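Local coordinates for protein S-adenosylmethionine:2-demethylmenaquinone methyltransferase (Geobacillus kaustophilus, PDB 2PCN) that is of unknown function but belongs to the RraA-like family of mixed alpha/beta proteins and assembles here as a trimer of identical subunits, at residues L19-Y24 / M108-C113; M29-I34 / Y141-A146; V58-G63 / L129-V134; A70-R75 / G92-S97; I79-G84 / A102-V107. One frame throughout, in Å; residues are numbered along the deposited sequence.

Contact 1 (L19-Y24 / M108-C113); sequences LPFQSY and MAIGTC
Q22 and A109 form an antiparallel hydrogen-bonded pair, closed by Q22 N to A109 O at 2.8 Å and A109 N to Q22 O at 3.1 Å, with S23 opposite M108 as the non-hydrogen-bonded pair beside it, before segment 108-113 turns a corner at I110. The side chains of F21 and M108 cross at about a right angle, CB to CB at 3.7 Å. The M108 sulfur stands obliquely to the F21 ring, SD lying 5.1 Å from its centroid in a Met-aromatic contact, while A109 C meets the edge of the same ring. At the corner, I110 CG2 rests against L19 CD2 at 3.8 Å and lies farther from F21 CD1. Beyond the pairing, Y24 reaches back to the second segment: its CG is anti to the carbonyl carbon (chi1 -64°), A109 CB lies at the ring edge 3.8 Å from CE2, and OH comes within 3.2 Å of G111 CA. T112 CG2 touches the far end of this ring. The directional bonds between the segments are thus all main-chain, while the side chains meet through apolar, aromatic and sulfur surfaces, and T112 OG1 is held by D147 O of the second subunit.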
# COMPACT_ATOMS: atom_id res chain seq x y z
N LEU A 19 12.28 -6.39 5.40
CA LEU A 19 11.25 -5.40 5.71
C LEU A 19 10.85 -4.66 4.44
O LEU A 19 11.68 -4.03 3.78
CB LEU A 19 11.79 -4.41 6.74
CG LEU A 19 10.89 -3.23 7.14
CD1 LEU A 19 9.63 -3.73 7.83
CD2 LEU A 19 11.67 -2.31 8.06
N PRO A 20 9.56 -4.73 4.07
CA PRO A 20 9.09 -4.04 2.87
C PRO A 20 8.90 -2.56 3.20
O PRO A 20 8.31 -2.22 4.21
CB PRO A 20 7.77 -4.74 2.57
CG PRO A 20 7.25 -5.05 3.94
CD PRO A 20 8.49 -5.57 4.64
N PHE A 21 9.42 -1.70 2.34
CA PHE A 21 9.30 -0.26 2.55
C PHE A 21 8.31 0.38 1.60
O PHE A 21 8.03 -0.15 0.53
CB PHE A 21 10.66 0.43 2.33
CG PHE A 21 11.68 0.14 3.38
CD1 PHE A 21 11.64 0.81 4.60
CD2 PHE A 21 12.70 -0.77 3.15
CE1 PHE A 21 12.61 0.59 5.57
CE2 PHE A 21 13.68 -1.00 4.12
CZ PHE A 21 13.63 -0.32 5.33
N GLN A 22 7.79 1.54 2.00
CA GLN A 22 6.90 2.30 1.14
C GLN A 22 7.88 3.31 0.54
O GLN A 22 8.76 3.79 1.25
CB GLN A 22 5.85 3.04 1.96
CG GLN A 22 4.95 2.15 2.80
CD GLN A 22 4.28 1.08 1.97
OE1 GLN A 22 3.65 1.36 0.95
NE2 GLN A 22 4.40 -0.17 2.41
N SER A 23 7.73 3.61 -0.75
CA SER A 23 8.62 4.57 -1.41
C SER A 23 7.92 5.92 -1.46
O SER A 23 6.83 6.04 -2.02
CB SER A 23 8.96 4.09 -2.82
OG SER A 23 9.96 4.90 -3.40
N TYR A 24 8.56 6.95 -0.90
CA TYR A 24 7.97 8.28 -0.84
C TYR A 24 8.64 9.37 -1.68
O TYR A 24 8.03 10.40 -1.95
CB TYR A 24 7.93 8.76 0.61
CG TYR A 24 7.06 7.93 1.52
CD1 TYR A 24 5.66 8.02 1.45
CD2 TYR A 24 7.62 7.05 2.44
CE1 TYR A 24 4.85 7.26 2.29
CE2 TYR A 24 6.81 6.29 3.28
CZ TYR A 24 5.43 6.39 3.20
OH TYR A 24 4.64 5.63 4.02
N MET A 108 12.59 5.94 1.60
CA MET A 108 11.83 4.75 1.94
C MET A 108 11.61 4.74 3.45
O MET A 108 12.52 5.03 4.22
CB MET A 108 12.57 3.47 1.54
CG MET A 108 12.74 3.29 0.04
SD MET A 108 13.52 1.71 -0.32
CE MET A 108 12.66 1.23 -1.82
N ALA A 109 10.39 4.40 3.86
CA ALA A 109 10.03 4.35 5.27
C ALA A 109 8.88 3.36 5.43
O ALA A 109 8.33 2.89 4.43
CB ALA A 109 9.61 5.73 5.74
N ILE A 110 8.51 3.04 6.66
CA ILE A 110 7.42 2.08 6.85
C ILE A 110 6.05 2.73 6.98
O ILE A 110 5.04 2.03 7.02
CB ILE A 110 7.66 1.17 8.08
CG1 ILE A 110 7.68 2.01 9.37
CG2 ILE A 110 8.98 0.42 7.91
CD1 ILE A 110 7.67 1.17 10.63
N GLY A 111 6.02 4.06 7.03
CA GLY A 111 4.74 4.74 7.14
C GLY A 111 4.89 6.23 7.35
O GLY A 111 5.99 6.77 7.32
N THR A 112 3.76 6.90 7.54
CA THR A 112 3.75 8.34 7.77
C THR A 112 3.15 8.63 9.13
O THR A 112 2.34 7.85 9.64
CB THR A 112 2.92 9.09 6.70
OG1 THR A 112 1.56 8.64 6.75
CG2 THR A 112 3.50 8.86 5.31
N CYS A 113 3.55 9.75 9.71
CA CYS A 113 3.07 10.19 11.01
C CYS A 113 3.24 11.71 11.03
O CYS A 113 4.35 12.20 10.80
CB CYS A 113 3.89 9.57 12.14
SG CYS A 113 3.38 10.14 13.77

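Contact 2 (M29-I34 / Y141-A146); sequences MFSGPI and YVYADA
A144 CB sits over one face of the F30 ring, offset toward the rim, in a CH-pi contact 4.0 Å from the ring centroid. P33 lies over one face of Y141, with CB in a CH-pi contact 4.3 Å from the centroid, and the proline CD reaches Y141 CE1 at 3.6 Å. The third ring, that of Y143, is approached obliquely by S31 CB, which comes to 3.3 Å from CD1. Between the F30 ring on one face of the sheet and the two tyrosines on the other, the strands run antiparallel at 159°, and F30 with A144 and G32 with V142 each exchange two main-chain bonds; the straightest is V142 N to G32 O, 3.1 Å. Away from the rings, the I34 and V142 side chains cross at about a right angle, CG1 to CG1 at 3.6 Å, and M29 lies side by side with D145, CE to CB at 3.8 Å. D145 OD1 is taken by T3 OG1 and by the backbone of D147 and G148, and Y143 OH by L156 N. Within the main mixed sheet, strand 30-38 is flanked by strand 58-62 through P33 and V58, strand 141-145 pairs on with strand 148-152, and I89 of strand 87-90 packs on F30 and V142.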
# COMPACT_ATOMS: atom_id res chain seq x y z
N MET A 29 14.39 4.56 -7.57
CA MET A 29 15.61 3.78 -7.58
C MET A 29 16.78 4.65 -7.14
O MET A 29 16.97 5.75 -7.65
CB MET A 29 15.88 3.24 -8.99
CG MET A 29 17.17 2.47 -9.13
SD MET A 29 17.41 1.90 -10.83
CE MET A 29 16.45 0.39 -10.82
N PHE A 30 17.56 4.16 -6.17
CA PHE A 30 18.71 4.91 -5.68
C PHE A 30 19.68 3.98 -4.97
O PHE A 30 19.30 2.90 -4.51
CB PHE A 30 18.25 6.05 -4.75
CG PHE A 30 17.49 5.59 -3.54
CD1 PHE A 30 18.12 5.46 -2.30
CD2 PHE A 30 16.13 5.30 -3.62
CE1 PHE A 30 17.41 5.05 -1.17
CE2 PHE A 30 15.41 4.89 -2.50
CZ PHE A 30 16.06 4.76 -1.27
N SER A 31 20.94 4.39 -4.90
CA SER A 31 21.96 3.57 -4.26
C SER A 31 23.19 4.40 -3.91
O SER A 31 23.33 5.53 -4.38
CB SER A 31 22.37 2.42 -5.19
OG SER A 31 22.99 2.93 -6.37
N GLY A 32 24.07 3.83 -3.10
CA GLY A 32 25.27 4.54 -2.71
C GLY A 32 25.81 4.06 -1.38
O GLY A 32 25.21 3.20 -0.73
N PRO A 33 26.95 4.61 -0.93
CA PRO A 33 27.58 4.23 0.34
C PRO A 33 26.67 4.57 1.52
O PRO A 33 26.05 5.63 1.55
CB PRO A 33 28.87 5.04 0.34
CG PRO A 33 28.47 6.29 -0.38
CD PRO A 33 27.65 5.75 -1.54
N ILE A 34 26.62 3.66 2.48
CA ILE A 34 25.79 3.81 3.67
C ILE A 34 26.42 4.65 4.79
O ILE A 34 27.60 4.53 5.08
CB ILE A 34 25.46 2.42 4.27
CG1 ILE A 34 24.50 1.66 3.35
CG2 ILE A 34 24.88 2.57 5.66
CD1 ILE A 34 24.20 0.25 3.83
N TYR A 141 27.51 -0.68 0.99
CA TYR A 141 26.75 -0.10 -0.12
C TYR A 141 25.33 -0.63 -0.17
O TYR A 141 25.10 -1.84 -0.05
CB TYR A 141 27.46 -0.39 -1.44
CG TYR A 141 28.48 0.65 -1.84
CD1 TYR A 141 28.12 1.75 -2.61
CD2 TYR A 141 29.81 0.54 -1.42
CE1 TYR A 141 29.06 2.72 -2.96
CE2 TYR A 141 30.75 1.51 -1.76
CZ TYR A 141 30.37 2.59 -2.53
OH TYR A 141 31.30 3.55 -2.88
N VAL A 142 24.36 0.26 -0.36
CA VAL A 142 22.97 -0.15 -0.43
C VAL A 142 22.36 0.20 -1.79
O VAL A 142 22.63 1.26 -2.35
CB VAL A 142 22.13 0.50 0.70
CG1 VAL A 142 22.17 2.02 0.58
CG2 VAL A 142 20.71 -0.02 0.66
N TYR A 143 21.55 -0.71 -2.31
CA TYR A 143 20.89 -0.52 -3.60
C TYR A 143 19.40 -0.69 -3.35
O TYR A 143 18.98 -1.69 -2.76
CB TYR A 143 21.38 -1.57 -4.60
CG TYR A 143 22.87 -1.55 -4.81
CD1 TYR A 143 23.45 -0.70 -5.75
CD2 TYR A 143 23.71 -2.36 -4.05
CE1 TYR A 143 24.84 -0.66 -5.93
CE2 TYR A 143 25.10 -2.33 -4.22
CZ TYR A 143 25.65 -1.47 -5.16
OH TYR A 143 27.02 -1.44 -5.33
N ALA A 144 18.61 0.28 -3.79
CA ALA A 144 17.18 0.20 -3.59
C ALA A 144 16.39 0.52 -4.84
O ALA A 144 16.81 1.32 -5.68
CB ALA A 144 16.76 1.14 -2.46
N ASP A 145 15.23 -0.12 -4.97
CA ASP A 145 14.35 0.15 -6.10
C ASP A 145 12.96 -0.39 -5.78
O ASP A 145 12.68 -0.79 -4.65
CB ASP A 145 14.90 -0.44 -7.41
CG ASP A 145 14.88 -1.95 -7.45
OD1 ASP A 145 14.37 -2.59 -6.51
OD2 ASP A 145 15.39 -2.51 -8.46
N ALA A 146 12.09 -0.38 -6.79
CA ALA A 146 10.71 -0.84 -6.62
C ALA A 146 10.55 -2.28 -6.13
O ALA A 146 9.51 -2.62 -5.57
CB ALA A 146 9.95 -0.65 -7.93

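Contact 3 (V58-G63 / L129-V134); sequences VLVVDG and LEFGGV
L129 opens the first arm of a tight beta hairpin, strands 129-131 and 134-136 joined by a type I' turn, which packs across strand 58-62 of the main mixed sheet. The two strands are not paired: their axes approach to 7.9 Å at 65°, so side chains and water make the junction. From L129 the two branches divide the work. CD1 comes 3.4 Å from V60 O and 3.8 Å from V60 CG1, and CD2 rests on D62 CB. E130 contributes its main chain, its CB being directed away from the sheet strand. One water accepts from E130 N at 2.9 Å and donates to D62 OD2; a second donates to the same OD2, at 2.8 Å, and, at longer range, to E130 O. Two waters therefore grip a single carboxylate oxygen and tie it to both polar backbone atoms of E130, while D62 OD1 takes K64 N. F131 follows. V60 CG1 meets its ring in plane at the edge, 3.7 Å from CZ, and the D62 carboxylate slides past CD1, CG 3.7 Å away, its plane turned 44° from the ring. W136 and H91 stack with the same ring, completing a largely buried cluster. Beyond it G132 and G133, both at positive phi, carry the chain round the turn and back to V134, where F131 and V134 exchange two main-chain bonds, the shorter from V134 N to F131 O at 3.0 Å.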
# COMPACT_ATOMS: atom_id res chain seq x y z
N VAL A 58 23.73 7.39 1.12
CA VAL A 58 22.38 6.94 1.39
C VAL A 58 22.36 6.83 2.91
O VAL A 58 23.06 6.00 3.48
CB VAL A 58 22.08 5.55 0.79
CG1 VAL A 58 20.76 5.02 1.35
CG2 VAL A 58 21.99 5.64 -0.73
N LEU A 59 21.58 7.68 3.56
CA LEU A 59 21.50 7.64 5.01
C LEU A 59 20.50 6.58 5.44
O LEU A 59 19.35 6.59 5.00
CB LEU A 59 21.05 9.00 5.56
CG LEU A 59 21.06 9.09 7.09
CD1 LEU A 59 22.49 9.11 7.59
CD2 LEU A 59 20.34 10.35 7.55
N VAL A 60 20.94 5.65 6.29
CA VAL A 60 20.07 4.60 6.79
C VAL A 60 19.81 4.93 8.25
O VAL A 60 20.75 5.05 9.05
CB VAL A 60 20.74 3.21 6.68
CG1 VAL A 60 19.79 2.13 7.20
CG2 VAL A 60 21.10 2.93 5.23
N VAL A 61 18.54 5.10 8.59
CA VAL A 61 18.15 5.45 9.95
C VAL A 61 17.30 4.37 10.63
O VAL A 61 16.23 4.01 10.14
CB VAL A 61 17.34 6.77 9.96
CG1 VAL A 61 16.89 7.10 11.38
CG2 VAL A 61 18.19 7.90 9.39
N ASP A 62 17.79 3.85 11.75
CA ASP A 62 17.02 2.85 12.47
C ASP A 62 16.25 3.57 13.57
O ASP A 62 16.81 3.94 14.60
CB ASP A 62 17.92 1.78 13.10
CG ASP A 62 17.13 0.71 13.82
OD1 ASP A 62 15.88 0.78 13.78
OD2 ASP A 62 17.74 -0.20 14.41
N GLY A 63 14.96 3.77 13.33
CA GLY A 63 14.11 4.44 14.30
C GLY A 63 13.29 3.43 15.09
O GLY A 63 12.29 3.78 15.71
N LEU A 129 23.82 -0.96 12.48
CA LEU A 129 22.39 -1.06 12.70
C LEU A 129 21.94 -2.49 12.45
O LEU A 129 22.57 -3.21 11.67
CB LEU A 129 21.63 -0.11 11.77
CG LEU A 129 22.08 1.35 11.74
CD1 LEU A 129 21.29 2.09 10.68
CD2 LEU A 129 21.89 1.99 13.11
N GLU A 130 20.86 -2.89 13.10
CA GLU A 130 20.32 -4.23 12.93
C GLU A 130 18.80 -4.24 12.88
O GLU A 130 18.13 -4.14 13.90
CB GLU A 130 20.80 -5.14 14.07
CG GLU A 130 22.28 -5.47 14.01
CD GLU A 130 22.73 -6.28 15.21
OE1 GLU A 130 22.11 -7.33 15.50
OE2 GLU A 130 23.72 -5.88 15.86
N PHE A 131 18.26 -4.35 11.67
CA PHE A 131 16.81 -4.42 11.48
C PHE A 131 16.49 -4.98 10.10
O PHE A 131 17.34 -4.97 9.21
CB PHE A 131 16.16 -3.03 11.64
CG PHE A 131 16.54 -2.05 10.56
CD1 PHE A 131 17.61 -1.19 10.74
CD2 PHE A 131 15.80 -1.98 9.38
CE1 PHE A 131 17.95 -0.26 9.75
CE2 PHE A 131 16.13 -1.06 8.39
CZ PHE A 131 17.21 -0.19 8.57
N GLY A 132 15.27 -5.48 9.94
CA GLY A 132 14.86 -6.04 8.66
C GLY A 132 15.68 -7.26 8.28
O GLY A 132 15.77 -7.61 7.11
N GLY A 133 16.27 -7.90 9.28
CA GLY A 133 17.08 -9.08 9.04
C GLY A 133 18.40 -8.75 8.37
O GLY A 133 19.05 -9.62 7.80
N VAL A 134 18.80 -7.49 8.45
CA VAL A 134 20.04 -7.04 7.82
C VAL A 134 20.95 -6.29 8.79
O VAL A 134 20.49 -5.59 9.69
CB VAL A 134 19.74 -6.11 6.60
CG1 VAL A 134 21.02 -5.45 6.09
CG2 VAL A 134 19.09 -6.92 5.49
O HOH W 1 20.01 -1.03 15.15
O HOH W 2 15.96 -2.12 15.32

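Contact 4 (A70-R75 / G92-S97)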
# COMPACT_ATOMS: atom_id res chain seq x y z
N ALA A 70 7.45 11.21 13.27
CA ALA A 70 8.12 11.20 11.98
C ALA A 70 9.59 11.53 12.27
O ALA A 70 9.89 12.29 13.19
CB ALA A 70 7.51 12.26 11.08
N LEU A 71 10.51 10.96 11.49
CA LEU A 71 11.93 11.23 11.70
C LEU A 71 12.50 12.12 10.60
O LEU A 71 13.63 12.62 10.70
CB LEU A 71 12.71 9.91 11.78
CG LEU A 71 12.40 9.02 12.99
CD1 LEU A 71 13.16 7.71 12.87
CD2 LEU A 71 12.79 9.74 14.27
N LEU A 72 11.72 12.31 9.55
CA LEU A 72 12.16 13.14 8.43
C LEU A 72 10.97 13.84 7.79
O LEU A 72 9.90 13.24 7.62
CB LEU A 72 12.89 12.28 7.40
CG LEU A 72 13.41 12.99 6.14
CD1 LEU A 72 14.88 12.65 5.92
CD2 LEU A 72 12.59 12.56 4.95
N GLY A 73 11.17 15.11 7.47
CA GLY A 73 10.14 15.92 6.84
C GLY A 73 10.70 16.63 5.62
O GLY A 73 11.81 16.33 5.20
N ASP A 74 9.95 17.58 5.06
CA ASP A 74 10.43 18.26 3.86
C ASP A 74 11.68 19.11 4.07
O ASP A 74 12.49 19.24 3.15
CB ASP A 74 9.30 19.09 3.23
CG ASP A 74 8.95 20.32 4.04
OD1 ASP A 74 8.83 20.21 5.27
OD2 ASP A 74 8.79 21.40 3.42
N ARG A 75 11.85 19.69 5.25
CA ARG A 75 13.03 20.51 5.50
C ARG A 75 14.29 19.66 5.39
O ARG A 75 15.25 20.04 4.71
CB ARG A 75 12.98 21.13 6.90
CG ARG A 75 11.90 22.19 7.09
CD ARG A 75 11.96 22.72 8.50
NE ARG A 75 11.84 21.65 9.48
CZ ARG A 75 12.47 21.63 10.65
NH1 ARG A 75 13.26 22.63 11.00
NH2 ARG A 75 12.30 20.61 11.48
N GLY A 92 11.21 3.54 10.33
CA GLY A 92 10.34 4.41 11.10
C GLY A 92 9.48 5.21 10.14
O GLY A 92 9.36 4.84 8.97
N CYS A 93 8.89 6.31 10.61
CA CYS A 93 8.00 7.10 9.76
C CYS A 93 8.54 8.46 9.32
O CYS A 93 9.54 8.96 9.84
CB CYS A 93 6.67 7.33 10.48
SG CYS A 93 5.74 5.83 10.83
N ILE A 94 7.87 9.04 8.34
CA ILE A 94 8.22 10.36 7.83
C ILE A 94 6.93 11.16 7.76
O ILE A 94 5.84 10.63 8.02
CB ILE A 94 8.82 10.30 6.40
CG1 ILE A 94 7.75 9.83 5.40
CG2 ILE A 94 10.01 9.35 6.37
CD1 ILE A 94 8.14 10.03 3.95
N ARG A 95 7.04 12.44 7.42
CA ARG A 95 5.88 13.29 7.24
C ARG A 95 6.18 14.19 6.05
O ARG A 95 7.28 14.12 5.49
CB ARG A 95 5.56 14.09 8.51
CG ARG A 95 6.58 15.13 8.93
CD ARG A 95 6.09 15.81 10.21
NE ARG A 95 6.77 17.06 10.49
CZ ARG A 95 6.39 17.92 11.43
NH1 ARG A 95 5.32 17.66 12.17
NH2 ARG A 95 7.05 19.06 11.60
N ASP A 96 5.22 15.02 5.66
CA ASP A 96 5.36 15.89 4.49
C ASP A 96 5.59 14.99 3.27
O ASP A 96 6.33 15.34 2.35
CB ASP A 96 6.55 16.85 4.63
CG ASP A 96 6.41 17.78 5.83
OD1 ASP A 96 5.30 18.28 6.08
OD2 ASP A 96 7.43 18.01 6.51
N SER A 97 4.94 13.82 3.28
CA SER A 97 5.08 12.86 2.18
C SER A 97 4.64 13.45 0.85
O SER A 97 5.19 13.11 -0.19
CB SER A 97 4.29 11.58 2.48
OG SER A 97 2.89 11.83 2.59
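A70-L72 and C93-I94 run roughly parallel as short, loosely bonded strands, and both lead into helices: G73 and D96 are the N-cap residues of helices 74-82 and 97-100. L71 N donates to C93 O at 2.8 Å, and R95 N to L72 O at 3.0 Å. L72 N is buried here with no partner in the model.

Polar side chains act where the strands give way to the helices. D96 OD2 accepts D74 N at 2.9 Å in a nearly straight bond, met on the anti side and 21° out of the carboxylate plane; D96 thus holds the first turn of the neighbouring helix. The same OD2 also lies 2.9 Å from D74 OD1, a close pair of acceptors whose carboxylate planes are 72° apart. If both groups are charged this closeness would be unfavourable, and the salt bridge of D96 OD1 with K2 of the second subunit probably offsets it. R95 reaches out through an extended chain to P114 O and to D8 of the second subunit; D8 and K2 place this end of the contact at the subunit interface. An acetate ion, probably from the crystallisation liquor, lies about 4 Å from the R95 side chain.

Among apolar groups, I94 CG2 approaches L72 CB at 4.2 Å, and A70 CB packs against the aliphatic start of the arginine, 3.7 Å from R95 CG.

Contact 5 (I79-G84 / A102-V107)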
# COMPACT_ATOMS: atom_id res chain seq x y z
N ILE A 79 17.41 19.40 2.56
CA ILE A 79 18.84 19.43 2.83
C ILE A 79 19.49 18.30 2.03
O ILE A 79 20.54 18.49 1.41
CB ILE A 79 19.14 19.22 4.34
CG1 ILE A 79 18.58 20.39 5.15
CG2 ILE A 79 20.64 19.08 4.56
CD1 ILE A 79 18.73 20.22 6.64
N ALA A 80 18.86 17.13 2.04
CA ALA A 80 19.39 15.99 1.31
C ALA A 80 19.53 16.31 -0.18
O ALA A 80 20.49 15.89 -0.82
CB ALA A 80 18.49 14.77 1.51
N CYS A 81 18.57 17.06 -0.72
CA CYS A 81 18.63 17.43 -2.13
C CYS A 81 19.72 18.47 -2.38
O CYS A 81 20.48 18.37 -3.34
CB CYS A 81 17.29 18.01 -2.60
SG CYS A 81 15.97 16.80 -2.73
N GLU A 82 19.79 19.47 -1.51
CA GLU A 82 20.78 20.53 -1.64
C GLU A 82 22.22 20.03 -1.54
O GLU A 82 23.12 20.58 -2.18
CB GLU A 82 20.55 21.60 -0.57
CG GLU A 82 19.14 22.16 -0.56
CD GLU A 82 18.92 23.19 0.53
OE1 GLU A 82 19.54 23.07 1.60
OE2 GLU A 82 18.10 24.11 0.31
N ARG A 83 22.45 18.98 -0.75
CA ARG A 83 23.81 18.47 -0.59
C ARG A 83 24.11 17.26 -1.48
O ARG A 83 25.13 16.60 -1.33
CB ARG A 83 24.07 18.15 0.89
CG ARG A 83 23.81 19.35 1.79
CD ARG A 83 24.37 19.17 3.20
NE ARG A 83 25.82 18.97 3.19
CZ ARG A 83 26.41 17.79 3.30
NH1 ARG A 83 25.69 16.69 3.43
NH2 ARG A 83 27.74 17.71 3.27
N GLY A 84 23.20 16.98 -2.41
CA GLY A 84 23.38 15.88 -3.34
C GLY A 84 23.43 14.47 -2.80
O GLY A 84 24.18 13.64 -3.31
N ALA A 102 7.66 14.98 -4.52
CA ALA A 102 8.03 15.86 -5.63
C ALA A 102 9.53 16.15 -5.70
O ALA A 102 9.99 16.88 -6.58
CB ALA A 102 7.26 17.17 -5.52
N MET A 103 10.30 15.57 -4.78
CA MET A 103 11.74 15.79 -4.73
C MET A 103 12.54 14.68 -5.40
O MET A 103 12.22 13.50 -5.28
CB MET A 103 12.19 15.96 -3.28
CG MET A 103 11.57 17.18 -2.60
SD MET A 103 12.13 17.39 -0.89
CE MET A 103 10.60 17.83 -0.10
N PRO A 104 13.62 15.06 -6.12
CA PRO A 104 14.50 14.12 -6.84
C PRO A 104 15.45 13.33 -5.95
O PRO A 104 16.67 13.31 -6.17
CB PRO A 104 15.23 15.03 -7.81
CG PRO A 104 15.42 16.27 -6.98
CD PRO A 104 14.05 16.45 -6.34
N ILE A 105 14.90 12.68 -4.93
CA ILE A 105 15.72 11.89 -4.02
C ILE A 105 14.94 10.66 -3.58
O ILE A 105 13.71 10.63 -3.65
CB ILE A 105 16.12 12.73 -2.80
CG1 ILE A 105 17.22 12.02 -2.02
CG2 ILE A 105 14.90 12.99 -1.92
CD1 ILE A 105 17.86 12.88 -0.97
N GLY A 106 15.65 9.63 -3.15
CA GLY A 106 14.98 8.43 -2.70
C GLY A 106 14.64 8.50 -1.22
O GLY A 106 15.44 8.97 -0.42
N VAL A 107 13.43 8.09 -0.87
CA VAL A 107 13.00 8.08 0.53
C VAL A 107 12.11 6.87 0.77
O VAL A 107 11.02 6.77 0.20
CB VAL A 107 12.20 9.35 0.92
CG1 VAL A 107 11.76 9.24 2.38
CG2 VAL A 107 13.05 10.59 0.72
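A80 and C81 lie in the last turn of helix 74-82, which ends in a Schellman motif with G84, at positive phi, as its C-prime residue; this turn packs on M103-I105, the loop that leads into strand 106-109. G84 N bonds back to C81 O at 3.2 Å, closing the helix end. Across the contact, P104 is the centre of an inverse gamma turn, whose bond from I105 N to M103 O, 2.8 Å, is weak. I105 CD1 also approaches A80 CB, but the two are modelled closer than carbons can sit, so the detail of that approach is doubtful. Around the pair, M103 also touches D74 and A77 of the same helix, and R83 bonds the backbone oxygens of L50 and V53, tying the helix end to the region of helix 44-52. The gamma turn brings three consecutive residues round one sulfur, in apolar contacts without directional bonds. C81 has its SG anti to the carbonyl carbon (chi1 -71°), and there it meets M103 CB at 3.9 Å, P104 CD at 4.1 Å and I105 CG2 at 4.0 Å.

Contacts 2, 3 and 4 are buried; contacts 1 and 5 are only partly so. Contacts 2 and 3 both reach the main mixed sheet, where strands 30-38 and 58-62 are neighbours; contact 2 is true strand pairing, contact 3 side chains and water between the sheet and a hairpin. Contact 1 also pairs strands, but its second segment turns from that sheet into the small parallel one, where 111-112 lies beside 93-94 of contact 4. Contacts 1 and 4 both touch the second subunit, contact 4 with charged groups. Contact 5 shares helix 74-82 with contact 4 and strand 106-109 with contact 1, yet is purely apolar. Contacts 2 and 4 lie on opposite sides of the chain's centre.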